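Local coordinates for protein cyclopenase asqI (Emericella nidulans, PDB 5YY3) that catalyses, as a zinc-dependent cyclopenase, the ring contraction of 4'-methoxycyclopenin to 4'-methoxyviridicatin with loss of methyl isocyanate in aspoquinolone biosynthesis, at residues L528-N540 and Y548-M562. Residues are numbered along the deposited sequence; the frame is centred on the assembly and turned at random.
Sequences LDTDSSVARKMGN and YASAVFRHGWPQNLM
Ala-535 and Trp-557 form a single beta bridge where two arms of one long loop meet: Trp-557 N donates to Val-534 O (3.0 Å), and Arg-536 N donates to Trp-557 O (2.6 Å), its N-H...O angle 176°, from above the carbonyl plane. Next along, Lys-537 N bonds to Val-552 O (2.7 Å). Packing is tight around this bridge. Arg-536 runs extended beside Arg-554, and its NH1 meets Arg-554 O (2.9 Å) near the guanidinium plane, while the sulfur of Met-538 covers one guanidinium face. The two arginines share Asp-184 through salt bridges, which probably offsets their like charges; Asp-181 also binds Arg-536, and the carbonyls of Pro-138 and Pro-139 bind Arg-554. Lys-537 lays CG over one face of the Tyr-548 ring, 3.4 Å from its centroid; the bend at chi2 (65°) then turns NZ back to the carbonyls of Ser-532 and Ala-535. The ring of Phe-553 turns its edge to Ser-533 O and carries Gly-556 CA over a face. Toward the more exposed side, contacts thin out: beyond a very short bond from Tyr-548 OH to Asp-531 OD1, water links Lys-537 NZ to Ala-551 O, and another water, 3.0 Å from Asn-540 OD1, reaches Asn-560 OD1, whose ND2 bonds to Asp-179. Both arms lie between strands 523-528 and 571-580 of the Ig-like domain. Met-562 and Val-534 pack against strand 508-517, Asp-529 OD2 accepts from Tyr-467 N of strand 461-475, and Trp-557 lies on helices 180-193 and 210-231, about 7 Å from the side chain of zinc ligand His-186.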
loop_
_atom_site.group_PDB
_atom_site.type_symbol
_atom_site.label_atom_id
_atom_site.label_comp_id
_atom_site.label_asym_id
_atom_site.label_seq_id
_atom_site.Cartn_x
_atom_site.Cartn_y
_atom_site.Cartn_z
ATOM N N LEU A 528 3.367 -18.898 35.056
ATOM C CA LEU A 528 2.299 -18.753 34.058
ATOM C C LEU A 528 2.121 -17.287 33.672
ATOM O O LEU A 528 2.486 -16.378 34.446
ATOM C CB LEU A 528 0.970 -19.320 34.580
ATOM C CG LEU A 528 1.007 -20.761 35.133
ATOM C CD1 LEU A 528 -0.384 -21.217 35.551
ATOM C CD2 LEU A 528 1.623 -21.739 34.131
ATOM N N ASP A 529 1.567 -17.063 32.474
ATOM C CA ASP A 529 1.214 -15.719 32.010
ATOM C C ASP A 529 0.276 -15.023 32.996
ATOM O O ASP A 529 0.402 -13.820 33.280
ATOM C CB ASP A 529 0.564 -15.772 30.611
ATOM C CG ASP A 529 -0.551 -16.822 30.494
ATOM O OD1 ASP A 529 -0.790 -17.590 31.450
ATOM O OD2 ASP A 529 -1.187 -16.907 29.416
ATOM N N THR A 530 -0.663 -15.803 33.522
ATOM C CA THR A 530 -1.768 -15.275 34.310
ATOM C C THR A 530 -1.350 -14.984 35.749
ATOM O O THR A 530 -2.148 -14.475 36.531
ATOM C CB THR A 530 -2.976 -16.258 34.295
ATOM O OG1 THR A 530 -2.514 -17.599 34.498
ATOM C CG2 THR A 530 -3.705 -16.208 32.941
ATOM N N ASP A 531 -0.104 -15.312 36.095
ATOM C CA ASP A 531 0.418 -15.025 37.428
ATOM C C ASP A 531 1.382 -13.834 37.409
ATOM O O ASP A 531 1.894 -13.427 38.448
ATOM C CB ASP A 531 1.114 -16.269 38.015
ATOM C CG ASP A 531 0.128 -17.392 38.368
ATOM O OD1 ASP A 531 -1.040 -17.085 38.718
ATOM O OD2 ASP A 531 0.516 -18.584 38.282
ATOM N N SER A 532 1.621 -13.281 36.223
ATOM C CA SER A 532 2.584 -12.205 36.040
ATOM C C SER A 532 2.366 -11.010 36.971
ATOM O O SER A 532 1.253 -10.502 37.101
ATOM C CB SER A 532 2.546 -11.725 34.590
ATOM O OG SER A 532 3.348 -10.567 34.428
ATOM N N SER A 533 3.440 -10.547 37.607
ATOM C CA SER A 533 3.366 -9.378 38.488
ATOM C C SER A 533 2.935 -8.105 37.744
ATOM O O SER A 533 2.488 -7.133 38.357
ATOM C CB SER A 533 4.713 -9.143 39.149
ATOM O OG SER A 533 5.662 -8.745 38.176
ATOM N N VAL A 534 3.077 -8.128 36.424
ATOM C CA VAL A 534 2.822 -6.983 35.556
ATOM C C VAL A 534 1.353 -6.916 35.104
ATOM O O VAL A 534 0.833 -5.858 34.749
ATOM C CB VAL A 534 3.776 -7.064 34.330
ATOM C CG1 VAL A 534 3.302 -6.208 33.165
ATOM C CG2 VAL A 534 5.205 -6.709 34.754
ATOM N N ALA A 535 0.671 -8.049 35.174
ATOM C CA ALA A 535 -0.615 -8.205 34.515
ATOM C C ALA A 535 -1.823 -7.834 35.370
ATOM O O ALA A 535 -1.847 -8.062 36.571
ATOM C CB ALA A 535 -0.759 -9.641 34.026
ATOM N N ARG A 536 -2.830 -7.274 34.710
ATOM C CA ARG A 536 -4.151 -7.034 35.286
ATOM C C ARG A 536 -4.881 -8.371 35.440
ATOM O O ARG A 536 -4.983 -9.138 34.488
ATOM C CB ARG A 536 -4.909 -6.043 34.381
ATOM C CG ARG A 536 -6.413 -5.997 34.460
ATOM C CD ARG A 536 -6.893 -4.932 33.481
ATOM N NE ARG A 536 -8.293 -5.055 33.066
ATOM C CZ ARG A 536 -9.210 -4.131 33.327
ATOM N NH1 ARG A 536 -8.862 -3.048 34.009
ATOM N NH2 ARG A 536 -10.463 -4.278 32.914
ATOM N N LYS A 537 -5.352 -8.686 36.640
ATOM C CA LYS A 537 -5.887 -10.024 36.885
ATOM C C LYS A 537 -7.372 -10.113 36.617
ATOM O O LYS A 537 -8.169 -10.361 37.516
ATOM C CB LYS A 537 -5.590 -10.476 38.311
ATOM C CG LYS A 537 -4.339 -11.301 38.399
ATOM C CD LYS A 537 -3.124 -10.509 38.046
ATOM C CE LYS A 537 -1.860 -11.252 38.383
ATOM N NZ LYS A 537 -0.761 -10.249 38.541
ATOM N N MET A 538 -7.735 -9.913 35.360
ATOM C CA MET A 538 -9.116 -9.965 34.951
ATOM C C MET A 538 -9.163 -10.639 33.599
ATOM O O MET A 538 -8.175 -10.627 32.868
ATOM C CB MET A 538 -9.724 -8.552 34.882
ATOM C CG MET A 538 -9.501 -7.720 36.143
ATOM S SD MET A 538 -10.164 -6.044 36.075
ATOM C CE MET A 538 -11.754 -6.307 36.865
ATOM N N GLY A 539 -10.303 -11.234 33.264
ATOM C CA GLY A 539 -10.536 -11.671 31.904
ATOM C C GLY A 539 -10.858 -10.448 31.066
ATOM O O GLY A 539 -10.845 -9.320 31.580
ATOM N N ASN A 540 -11.142 -10.654 29.781
ATOM C CA ASN A 540 -11.560 -9.565 28.898
ATOM C C ASN A 540 -12.766 -8.809 29.427
ATOM O O ASN A 540 -13.685 -9.421 29.993
ATOM C CB ASN A 540 -11.892 -10.100 27.505
ATOM C CG ASN A 540 -10.674 -10.235 26.631
ATOM O OD1 ASN A 540 -9.557 -9.868 27.032
ATOM N ND2 ASN A 540 -10.869 -10.783 25.433
ATOM N N TYR A 548 -7.833 -14.669 41.769
ATOM C CA TYR A 548 -7.246 -13.398 42.156
ATOM C C TYR A 548 -8.250 -12.428 42.762
ATOM O O TYR A 548 -8.180 -11.218 42.529
ATOM C CB TYR A 548 -6.550 -12.772 40.952
ATOM C CG TYR A 548 -5.193 -13.385 40.702
ATOM C CD1 TYR A 548 -4.090 -12.991 41.459
ATOM C CD2 TYR A 548 -5.008 -14.357 39.715
ATOM C CE1 TYR A 548 -2.840 -13.543 41.249
ATOM C CE2 TYR A 548 -3.751 -14.919 39.494
ATOM C CZ TYR A 548 -2.670 -14.503 40.271
ATOM O OH TYR A 548 -1.411 -15.040 40.081
ATOM N N ALA A 549 -9.161 -12.974 43.569
ATOM C CA ALA A 549 -10.171 -12.184 44.262
ATOM C C ALA A 549 -9.554 -11.073 45.123
ATOM O O ALA A 549 -10.168 -10.025 45.310
ATOM C CB ALA A 549 -11.055 -13.101 45.118
ATOM N N SER A 550 -8.344 -11.280 45.637
ATOM C CA SER A 550 -7.730 -10.253 46.478
ATOM C C SER A 550 -7.021 -9.194 45.637
ATOM O O SER A 550 -7.477 -8.052 45.576
ATOM C CB SER A 550 -6.757 -10.870 47.498
ATOM O OG SER A 550 -5.811 -11.743 46.894
ATOM N N ALA A 551 -5.925 -9.573 44.980
ATOM C CA ALA A 551 -5.082 -8.616 44.256
ATOM C C ALA A 551 -5.399 -8.583 42.754
ATOM O O ALA A 551 -4.735 -9.231 41.952
ATOM C CB ALA A 551 -3.611 -8.943 44.483
ATOM N N VAL A 552 -6.411 -7.804 42.389
ATOM C CA VAL A 552 -6.934 -7.763 41.031
ATOM C C VAL A 552 -6.020 -6.979 40.074
ATOM O O VAL A 552 -5.964 -7.281 38.876
ATOM C CB VAL A 552 -8.344 -7.141 41.032
ATOM C CG1 VAL A 552 -8.912 -7.052 39.633
ATOM C CG2 VAL A 552 -9.263 -7.959 41.928
ATOM N N PHE A 553 -5.292 -5.999 40.617
ATOM C CA PHE A 553 -4.410 -5.128 39.845
ATOM C C PHE A 553 -5.160 -4.552 38.641
ATOM O O PHE A 553 -4.729 -4.688 37.491
ATOM C CB PHE A 553 -3.133 -5.892 39.444
ATOM C CG PHE A 553 -1.966 -4.990 39.101
ATOM C CD1 PHE A 553 -2.054 -3.618 39.303
ATOM C CD2 PHE A 553 -0.745 -5.523 38.698
ATOM C CE1 PHE A 553 -0.990 -2.793 39.021
ATOM C CE2 PHE A 553 0.342 -4.696 38.435
ATOM C CZ PHE A 553 0.211 -3.325 38.601
ATOM N N ARG A 554 -6.297 -3.911 38.920
ATOM C CA ARG A 554 -7.165 -3.402 37.865
ATOM C C ARG A 554 -6.405 -2.458 36.941
ATOM O O ARG A 554 -6.654 -2.426 35.738
ATOM C CB ARG A 554 -8.386 -2.700 38.459
ATOM C CG ARG A 554 -9.412 -2.219 37.429
ATOM C CD ARG A 554 -10.554 -1.452 38.092
ATOM N NE ARG A 554 -11.326 -0.650 37.157
ATOM C CZ ARG A 554 -12.406 0.049 37.496
ATOM N NH1 ARG A 554 -12.823 0.048 38.759
ATOM N NH2 ARG A 554 -13.075 0.745 36.582
ATOM N N HIS A 555 -5.468 -1.704 37.509
ATOM C CA HIS A 555 -4.669 -0.742 36.744
ATOM C C HIS A 555 -3.346 -1.331 36.238
ATOM O O HIS A 555 -2.456 -0.598 35.815
ATOM C CB HIS A 555 -4.383 0.496 37.582
ATOM C CG HIS A 555 -3.714 0.201 38.893
ATOM N ND1 HIS A 555 -4.248 -0.673 39.819
ATOM C CD2 HIS A 555 -2.562 0.661 39.429
ATOM C CE1 HIS A 555 -3.451 -0.732 40.870
ATOM N NE2 HIS A 555 -2.422 0.068 40.662
ATOM N N GLY A 556 -3.220 -2.653 36.272
ATOM C CA GLY A 556 -2.093 -3.313 35.634
ATOM C C GLY A 556 -2.245 -3.440 34.112
ATOM O O GLY A 556 -3.186 -2.911 33.504
ATOM N N TRP A 557 -1.309 -4.142 33.489
ATOM C CA TRP A 557 -1.339 -4.324 32.045
ATOM C C TRP A 557 -2.322 -5.440 31.641
ATOM O O TRP A 557 -2.315 -6.513 32.227
ATOM C CB TRP A 557 0.062 -4.637 31.522
ATOM C CG TRP A 557 0.110 -4.425 30.065
ATOM C CD1 TRP A 557 0.183 -5.383 29.089
ATOM C CD2 TRP A 557 0.007 -3.171 29.398
ATOM N NE1 TRP A 557 0.176 -4.789 27.851
ATOM C CE2 TRP A 557 0.059 -3.425 28.010
ATOM C CE3 TRP A 557 -0.110 -1.840 29.836
ATOM C CZ2 TRP A 557 -0.022 -2.407 27.049
ATOM C CZ3 TRP A 557 -0.165 -0.826 28.888
ATOM C CH2 TRP A 557 -0.127 -1.118 27.510
ATOM N N PRO A 558 -3.189 -5.172 30.651
ATOM C CA PRO A 558 -4.177 -6.191 30.252
ATOM C C PRO A 558 -3.522 -7.524 29.812
ATOM O O PRO A 558 -2.549 -7.512 29.052
ATOM C CB PRO A 558 -4.915 -5.521 29.081
ATOM C CG PRO A 558 -4.692 -4.044 29.275
ATOM C CD PRO A 558 -3.340 -3.911 29.896
ATOM N N GLN A 559 -4.039 -8.647 30.301
ATOM C CA GLN A 559 -3.493 -9.964 29.950
ATOM C C GLN A 559 -3.492 -10.213 28.425
ATOM O O GLN A 559 -2.533 -10.764 27.877
ATOM C CB GLN A 559 -4.284 -11.070 30.669
ATOM C CG GLN A 559 -3.767 -12.491 30.429
ATOM C CD GLN A 559 -2.306 -12.639 30.816
ATOM O OE1 GLN A 559 -1.935 -12.484 31.983
ATOM N NE2 GLN A 559 -1.459 -12.919 29.829
ATOM N N ASN A 560 -4.554 -9.780 27.746
ATOM C CA ASN A 560 -4.661 -9.945 26.303
ATOM C C ASN A 560 -3.640 -9.130 25.503
ATOM O O ASN A 560 -3.433 -9.408 24.317
ATOM C CB ASN A 560 -6.054 -9.571 25.824
ATOM C CG ASN A 560 -6.326 -8.095 25.957
ATOM O OD1 ASN A 560 -6.163 -7.530 27.032
ATOM N ND2 ASN A 560 -6.743 -7.459 24.865
ATOM N N LEU A 561 -2.999 -8.142 26.139
ATOM C CA LEU A 561 -1.983 -7.339 25.458
ATOM C C LEU A 561 -0.585 -7.637 25.959
ATOM O O LEU A 561 0.349 -6.908 25.632
ATOM C CB LEU A 561 -2.252 -5.831 25.632
ATOM C CG LEU A 561 -3.609 -5.314 25.188
ATOM C CD1 LEU A 561 -3.671 -3.801 25.341
ATOM C CD2 LEU A 561 -3.886 -5.730 23.746
ATOM N N MET A 562 -0.432 -8.686 26.766
ATOM C CA MET A 562 0.866 -8.966 27.384
ATOM C C MET A 562 1.913 -9.235 26.331
ATOM O O MET A 562 3.064 -8.825 26.461
ATOM C CB MET A 562 0.771 -10.145 28.350
ATOM C CG MET A 562 0.220 -9.756 29.719
ATOM S SD MET A 562 1.402 -8.769 30.652
ATOM C CE MET A 562 2.668 -10.004 30.969
HETATM O O HOH W 1 -6.050 -8.379 32.266
HETATM O O HOH W 2 -1.727 -8.930 41.148
HETATM O O HOH W 3 -7.722 -8.248 28.816
#